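Local coordinates for putative 4-amino-4-deoxychorismate lyase (Thermus thermophilus, PDB 2ZGI) that is a putative pyridoxal-phosphate-dependent lyase of the class-IV aminotransferase family, thought to cleave 4-amino-4-deoxychorismate, at the interface of chains A and B. Coordinates in Å, arbitrary orientation; residue numbers count along the deposited sequence, not the author numbering. Chains: chain A/B, Putative 4-amino-4-deoxychorismate lyase.

Contact 1: the interface of chains A and B. Residues chain A 119, 122, 129; chain B 117, 129, 131-132, 135.
The imidazole nitrogen NE2 of A:His119 donates to the backbone carbonyl oxygen O of B:Arg117 at 2.6 Å, a short hydrogen bond that ties a loop of one subunit to the strand 116-117 of the other. The oxygen sits at the edge of the ring, close to its plane, whereas the donor stands about 47° out of the carbonyl plane, and the bond is bent, with 134° at the hydrogen. With CG anti to the backbone N (chi1 -168°), the A:His119 ring swings across the boundary and lies alongside B:Pro132, pointing the opposite way; CG of the proline sits over the ring, 3.7 Å from CE1. A:Leu122 completes this apolar patch: its CD1 hangs over one face of the imidazole, toward the rim, and reaches CG of B:Pro132 at 3.9 Å. Seen from CG of the proline, near the start of helix 131-142, the imidazole and the leucine methyl lie about at right angles.

Beside it the two copies of Asn129 meet near the two-fold axis that relates the chains, in nearly the same conformation. Each side chain leans over the other's backbone, and CG of A:Asn129 lies 3.6 Å from CB of B:Leu131. ND2 of the A:Asn129 amide is hydrogen-bonded to water 1, which also contacts the backbone O of B:Asn129. This ND2 lies 3.0 Å from N of B:Leu131, an unbonded donor pair, so the amide's orientation is doubtful; turned over, OD1 could accept that N-H. Reciprocally, water 2 joins ND2 of B:Asn129 to the backbone O of A:Asn129, the latter at 2.9 Å. The two waters are linked to each other, their oxygens 3.2 Å apart.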
# COMPACT_ATOMS: atom_id res chain seq x y z
N HIS A 119 -1.09 -12.10 -3.27
CA HIS A 119 -2.24 -11.22 -3.13
C HIS A 119 -2.00 -10.17 -2.05
O HIS A 119 -1.57 -10.49 -0.97
CB HIS A 119 -3.55 -11.99 -2.88
CG HIS A 119 -4.75 -11.12 -3.03
ND1 HIS A 119 -5.18 -10.29 -2.01
CD2 HIS A 119 -5.55 -10.87 -4.09
CE1 HIS A 119 -6.23 -9.60 -2.43
NE2 HIS A 119 -6.47 -9.93 -3.69
N LEU A 122 -4.08 -11.24 0.95
CA LEU A 122 -4.07 -12.62 1.44
C LEU A 122 -2.69 -13.22 1.66
O LEU A 122 -2.58 -14.36 2.14
CB LEU A 122 -4.90 -13.52 0.50
CG LEU A 122 -6.34 -13.03 0.26
CD1 LEU A 122 -7.05 -13.90 -0.75
CD2 LEU A 122 -7.13 -13.02 1.55
N ASN A 129 -6.97 -19.77 -1.84
CA ASN A 129 -6.70 -19.02 -3.04
C ASN A 129 -5.22 -19.19 -3.41
O ASN A 129 -4.39 -18.30 -3.22
CB ASN A 129 -7.12 -17.54 -2.89
CG ASN A 129 -8.60 -17.35 -3.01
OD1 ASN A 129 -9.39 -18.22 -2.59
ND2 ASN A 129 -9.02 -16.23 -3.59
N ARG B 117 -8.27 -5.70 -2.75
CA ARG B 117 -7.66 -5.66 -4.08
C ARG B 117 -7.96 -6.94 -4.88
O ARG B 117 -8.10 -8.03 -4.28
CB ARG B 117 -6.13 -5.52 -3.97
CG ARG B 117 -5.60 -4.08 -3.84
CD ARG B 117 -6.05 -3.39 -2.58
NE ARG B 117 -5.57 -4.06 -1.38
CZ ARG B 117 -4.38 -3.85 -0.80
NH1 ARG B 117 -3.52 -3.01 -1.33
NH2 ARG B 117 -4.04 -4.54 0.29
N ASN B 129 -10.25 -18.44 -7.48
CA ASN B 129 -9.60 -17.66 -6.43
C ASN B 129 -10.42 -16.41 -6.17
O ASN B 129 -10.10 -15.30 -6.64
CB ASN B 129 -8.15 -17.35 -6.83
CG ASN B 129 -7.24 -18.52 -6.56
OD1 ASN B 129 -7.63 -19.69 -6.68
ND2 ASN B 129 -6.04 -18.22 -6.19
N LEU B 131 -11.88 -15.32 -3.17
CA LEU B 131 -11.98 -14.82 -1.77
C LEU B 131 -12.02 -13.28 -1.63
O LEU B 131 -12.88 -12.75 -0.89
CB LEU B 131 -10.87 -15.44 -0.93
CG LEU B 131 -11.03 -15.50 0.58
CD1 LEU B 131 -12.42 -15.95 0.98
CD2 LEU B 131 -9.92 -16.37 1.18
N PRO B 132 -11.13 -12.55 -2.33
CA PRO B 132 -11.22 -11.08 -2.22
C PRO B 132 -12.60 -10.53 -2.59
O PRO B 132 -13.09 -9.60 -1.94
CB PRO B 132 -10.16 -10.59 -3.22
CG PRO B 132 -9.14 -11.75 -3.28
CD PRO B 132 -10.01 -12.98 -3.18
N LEU B 135 -15.06 -11.31 0.25
CA LEU B 135 -14.80 -10.37 1.35
C LEU B 135 -15.29 -8.95 1.04
O LEU B 135 -15.85 -8.26 1.93
CB LEU B 135 -13.31 -10.39 1.73
CG LEU B 135 -12.81 -11.71 2.29
CD1 LEU B 135 -11.29 -11.75 2.26
CD2 LEU B 135 -13.40 -12.06 3.73
O HOH W 1 -7.52 -14.07 -5.06
O HOH W 2 -4.82 -15.74 -4.60

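Contact 2: the interface of chains A and B. Residues chain A 82, 84, 91, 93, 95; chain B 2, 15, 19.
A:Glu93 and A:Arg95 both carry CG between the backbone N and the carbonyl carbon (chi1 73° and 75°), which sends their side chains from strand 89-96 toward B:Arg2 and B:Glu15. A:Glu93 pairs with B:Arg2 in an antiparallel beta bridge, and their side chains run alongside each other. NH1 of B:Arg2 donates to carboxylate oxygen OE1 of A:Glu93 at 2.8 Å, on its syn side but tilted well out of the carboxylate plane. Three N-H groups grip OE2 of B:Glu15: NH1 and NH2 of B:Arg2, end-on from its own subunit, and NH2 of A:Arg95 across the boundary. This last bond, at 2.6 Å, is almost straight and lies in the guanidinium plane, but approaches from above the carboxylate plane. The same A:Arg95 NH2 also salt-bridges OE2 of A:Glu93, so acids and arginines of both chains form one network whose charges probably offset each other.

Next to it, the B:Tyr19 ring is stacked on the guanidinium of A:Arg82, the planes 17° apart and NH1 3.7 Å from the ring centroid, a cation-pi contact. A hydrogen bond from this NH1 to OG1 of A:Thr84 (2.8 Å) helps fix the guanidinium's rotation, and water 3 links it to the B:Tyr19 backbone O. Water 4 joins the phenol OH to A:Thr84 OG1 and the A:Leu91 carbonyl. Together, the salt bridges and buried tyrosine anchor the N-terminal region of chain B on the sheet of chain A.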
# COMPACT_ATOMS: atom_id res chain seq x y z
N ARG A 82 -2.45 -32.77 6.02
CA ARG A 82 -3.00 -31.45 5.71
C ARG A 82 -4.22 -31.23 6.58
O ARG A 82 -5.09 -32.09 6.68
CB ARG A 82 -3.37 -31.35 4.23
CG ARG A 82 -3.70 -29.91 3.75
CD ARG A 82 -4.35 -29.91 2.33
NE ARG A 82 -3.90 -28.81 1.47
CZ ARG A 82 -4.57 -27.68 1.27
NH1 ARG A 82 -5.73 -27.46 1.88
NH2 ARG A 82 -4.08 -26.75 0.46
N THR A 84 -7.39 -28.57 6.91
CA THR A 84 -8.04 -27.53 6.10
C THR A 84 -9.34 -27.08 6.73
O THR A 84 -10.17 -27.93 7.10
CB THR A 84 -8.29 -28.05 4.67
OG1 THR A 84 -7.07 -28.53 4.13
CG2 THR A 84 -8.83 -26.96 3.75
N LEU A 91 -11.48 -30.52 7.25
CA LEU A 91 -10.98 -31.53 6.35
C LEU A 91 -9.54 -31.85 6.70
O LEU A 91 -8.66 -30.99 6.55
CB LEU A 91 -11.10 -31.04 4.91
CG LEU A 91 -11.14 -32.03 3.74
CD1 LEU A 91 -11.81 -33.34 4.08
CD2 LEU A 91 -11.85 -31.36 2.55
N GLU A 93 -6.40 -34.84 6.42
CA GLU A 93 -5.95 -35.95 5.60
C GLU A 93 -4.50 -36.28 5.82
O GLU A 93 -3.71 -35.48 6.37
CB GLU A 93 -6.18 -35.66 4.12
CG GLU A 93 -5.26 -34.63 3.49
CD GLU A 93 -5.58 -34.44 2.01
OE1 GLU A 93 -6.74 -34.10 1.68
OE2 GLU A 93 -4.68 -34.65 1.18
N ARG A 95 -1.19 -38.79 3.79
CA ARG A 95 -0.69 -39.65 2.72
C ARG A 95 0.75 -39.93 3.08
O ARG A 95 1.34 -39.18 3.88
CB ARG A 95 -0.78 -38.96 1.34
CG ARG A 95 0.27 -37.85 1.08
CD ARG A 95 -0.10 -37.01 -0.14
NE ARG A 95 -1.44 -36.49 0.02
CZ ARG A 95 -2.27 -36.18 -0.98
NH1 ARG A 95 -1.90 -36.29 -2.25
NH2 ARG A 95 -3.48 -35.74 -0.69
N ARG B 2 -8.82 -39.39 4.01
CA ARG B 2 -9.37 -38.06 4.25
C ARG B 2 -10.58 -38.12 5.16
O ARG B 2 -11.47 -38.97 4.97
CB ARG B 2 -9.77 -37.40 2.93
CG ARG B 2 -8.66 -37.31 1.89
CD ARG B 2 -9.13 -36.51 0.68
NE ARG B 2 -8.59 -37.07 -0.56
CZ ARG B 2 -7.53 -36.58 -1.21
NH1 ARG B 2 -6.91 -35.52 -0.74
NH2 ARG B 2 -7.10 -37.14 -2.33
N GLU B 15 -8.25 -32.82 -5.95
CA GLU B 15 -7.63 -32.11 -4.84
C GLU B 15 -7.42 -30.62 -5.14
O GLU B 15 -7.91 -29.74 -4.38
CB GLU B 15 -6.24 -32.73 -4.62
CG GLU B 15 -5.92 -32.96 -3.19
CD GLU B 15 -4.83 -33.97 -3.01
OE1 GLU B 15 -3.66 -33.67 -3.33
OE2 GLU B 15 -5.15 -35.09 -2.57
N TYR B 19 -8.77 -27.53 -3.10
CA TYR B 19 -7.79 -26.98 -2.16
C TYR B 19 -7.14 -25.68 -2.61
O TYR B 19 -6.61 -24.92 -1.79
CB TYR B 19 -6.67 -27.98 -1.85
CG TYR B 19 -7.04 -29.12 -0.91
CD1 TYR B 19 -8.00 -28.94 0.11
CD2 TYR B 19 -6.41 -30.35 -1.00
CE1 TYR B 19 -8.31 -30.00 1.01
CE2 TYR B 19 -6.71 -31.41 -0.13
CZ TYR B 19 -7.67 -31.23 0.86
OH TYR B 19 -7.96 -32.26 1.75
O HOH W 3 -7.30 -25.03 1.05
O HOH W 4 -7.07 -31.18 4.32

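Contacts 1 and 2 lie about 21 Å apart, measured between the centres of their C-alpha atoms, on one two-fold symmetric interface, and each recurs with the chains exchanged. They share no residues. Contact 1 joins loop residues of chain A to strand 116-117, the loop at B:Asn129 and the start of helix 131-142 of chain B, whereas contact 2 sets strand 2-4 and helix 15-19 of chain B against strands 78-86 and 89-96 of chain A. The subunits are therefore held at well-separated points, which probably restrains their relative rotation. The deposited assembly holds four copies, and this pairing is plausibly its dimeric unit.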